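Local coordinates for protein glycosyl hydrolase, BNR repeat (Ralstonia eutropha, PDB 3B7F) that folds as a seven-bladed beta-propeller with BNR repeats and may act as a glycosyl hydrolase, its substrate not established, at residues P50-H55 / G91-A96. Sequence-based numbering, arbitrary orientation.
Sequences PVFLGH and GNWTEA
Phe52 turns the edge of its ring toward the face of the Trp93 indole in an offset edge-to-face pair, the ring planes inclined at 68° and the phenyl centroid 5.6 Å from that of the five-membered ring. The leading edge carries CE2 and CZ: Trp93 CB sits at this edge, near the phenyl plane, 3.6 Å from Phe52 CE2. Val51 CG1 comes in obliquely beside the CD1-NE1 side of the five-membered ring, 4.0 Å from Trp93 CD1 and equally near Trp93 NE1. That methyl stands anti to the backbone N (chi1 179°), which carries it out toward the tryptophan. A broad indole suits this place because it can meet both neighbours side by side; the flat, rigid phenyl offers it an edge while stacking on Phe84, and the beta-branched valine puts a methyl against it. Phe84, also touching Trp93, and Phe35, against Val51 and Trp93, extend the cluster.

Val51 ends strand 45-51, the outermost strand of one propeller blade, and Phe52 opens a type II turn, closed by the bond from His55 N to Phe52 O, that leads into the next blade. Gly54 accommodates the positive phi of that turn. Trp93 precedes strand 94-95, the outermost strand of this second blade. With no hydrogen bond crossing between the segments, their contact rests mainly on dispersion, with perhaps a small electrostatic share from the phenyl C-H edge turned toward the indole, joining neighbouring blades at the surface.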
loop_
_atom_site.group_PDB
_atom_site.type_symbol
_atom_site.label_atom_id
_atom_site.label_comp_id
_atom_site.label_asym_id
_atom_site.label_seq_id
_atom_site.Cartn_x
_atom_site.Cartn_y
_atom_site.Cartn_z
ATOM N N PRO A 50 10.806 13.484 -15.052
ATOM C CA PRO A 50 11.226 12.787 -13.828
ATOM C C PRO A 50 11.892 13.662 -12.755
ATOM O O PRO A 50 12.487 14.700 -13.062
ATOM C CB PRO A 50 12.261 11.758 -14.324
ATOM C CG PRO A 50 12.741 12.265 -15.602
ATOM C CD PRO A 50 11.601 13.067 -16.214
ATOM N N VAL A 51 11.717 13.226 -11.513
ATOM C CA VAL A 51 12.394 13.771 -10.371
ATOM C C VAL A 51 13.213 12.556 -9.897
ATOM O O VAL A 51 12.674 11.452 -9.765
ATOM C CB VAL A 51 11.439 14.341 -9.294
ATOM C CG1 VAL A 51 12.253 14.860 -8.110
ATOM C CG2 VAL A 51 10.539 15.461 -9.886
ATOM N N PHE A 52 14.500 12.766 -9.672
ATOM C CA PHE A 52 15.428 11.720 -9.256
ATOM C C PHE A 52 15.534 10.632 -10.331
ATOM O O PHE A 52 15.508 9.445 -10.001
ATOM C CB PHE A 52 15.080 11.109 -7.867
ATOM C CG PHE A 52 15.283 12.045 -6.718
ATOM C CD1 PHE A 52 16.568 12.397 -6.322
ATOM C CD2 PHE A 52 14.210 12.544 -6.003
ATOM C CE1 PHE A 52 16.769 13.252 -5.259
ATOM C CE2 PHE A 52 14.411 13.399 -4.936
ATOM C CZ PHE A 52 15.682 13.755 -4.570
ATOM N N LEU A 53 15.626 11.037 -11.603
ATOM C CA LEU A 53 15.765 10.080 -12.713
ATOM C C LEU A 53 16.958 9.196 -12.428
ATOM O O LEU A 53 18.001 9.689 -12.009
ATOM C CB LEU A 53 15.945 10.762 -14.072
ATOM C CG LEU A 53 16.082 9.921 -15.364
ATOM C CD1 LEU A 53 14.803 9.186 -15.791
ATOM C CD2 LEU A 53 16.509 10.844 -16.481
ATOM N N GLY A 54 16.773 7.893 -12.625
ATOM C CA GLY A 54 17.797 6.885 -12.370
ATOM C C GLY A 54 17.821 6.247 -10.995
ATOM O O GLY A 54 18.551 5.285 -10.789
ATOM N N HIS A 55 17.035 6.780 -10.054
ATOM C CA HIS A 55 16.892 6.213 -8.726
ATOM C C HIS A 55 15.622 5.356 -8.722
ATOM O O HIS A 55 14.665 5.655 -9.428
ATOM C CB HIS A 55 16.756 7.321 -7.681
ATOM C CG HIS A 55 17.963 8.210 -7.544
ATOM N ND1 HIS A 55 18.310 8.795 -6.343
ATOM C CD2 HIS A 55 18.908 8.601 -8.438
ATOM C CE1 HIS A 55 19.391 9.533 -6.515
ATOM N NE2 HIS A 55 19.780 9.425 -7.775
ATOM N N GLY A 91 8.624 20.719 -4.258
ATOM C CA GLY A 91 9.557 21.599 -4.958
ATOM C C GLY A 91 11.032 21.478 -4.601
ATOM O O GLY A 91 11.892 22.005 -5.311
ATOM N N ASN A 92 11.330 20.861 -3.470
ATOM C CA ASN A 92 12.685 20.639 -3.004
ATOM C C ASN A 92 12.673 19.325 -2.237
ATOM O O ASN A 92 11.717 19.047 -1.504
ATOM C CB ASN A 92 13.154 21.750 -2.068
ATOM C CG ASN A 92 13.514 23.055 -2.785
ATOM O OD1 ASN A 92 14.155 23.054 -3.833
ATOM N ND2 ASN A 92 13.149 24.183 -2.169
ATOM N N TRP A 93 13.732 18.536 -2.378
ATOM C CA TRP A 93 13.850 17.252 -1.697
ATOM C C TRP A 93 15.188 17.210 -0.958
ATOM O O TRP A 93 16.196 17.634 -1.500
ATOM C CB TRP A 93 13.694 16.108 -2.698
ATOM C CG TRP A 93 12.302 16.056 -3.342
ATOM C CD1 TRP A 93 11.928 16.610 -4.537
ATOM C CD2 TRP A 93 11.130 15.415 -2.820
ATOM N NE1 TRP A 93 10.609 16.355 -4.792
ATOM C CE2 TRP A 93 10.090 15.623 -3.756
ATOM C CE3 TRP A 93 10.862 14.665 -1.666
ATOM C CZ2 TRP A 93 8.796 15.124 -3.562
ATOM C CZ3 TRP A 93 9.576 14.181 -1.465
ATOM C CH2 TRP A 93 8.564 14.397 -2.419
ATOM N N THR A 94 15.175 16.758 0.294
ATOM C CA THR A 94 16.391 16.629 1.103
ATOM C C THR A 94 16.455 15.216 1.647
ATOM O O THR A 94 15.472 14.713 2.181
ATOM C CB THR A 94 16.436 17.635 2.271
ATOM O OG1 THR A 94 16.226 18.954 1.769
ATOM C CG2 THR A 94 17.791 17.588 2.982
ATOM N N GLU A 95 17.606 14.578 1.475
ATOM C CA GLU A 95 17.845 13.230 2.000
ATOM C C GLU A 95 17.840 13.238 3.535
ATOM O O GLU A 95 18.172 14.253 4.145
ATOM C CB GLU A 95 19.155 12.596 1.433
ATOM C CG GLU A 95 20.534 13.154 1.896
ATOM C CD GLU A 95 20.847 14.593 1.456
ATOM O OE1 GLU A 95 20.198 15.110 0.502
ATOM O OE2 GLU A 95 21.747 15.211 2.085
ATOM N N ALA A 96 17.449 12.102 4.126
ATOM C CA ALA A 96 17.412 11.908 5.588
ATOM C C ALA A 96 18.779 12.152 6.205
ATOM O O ALA A 96 19.788 11.756 5.617
ATOM C CB ALA A 96 16.928 10.484 5.954
#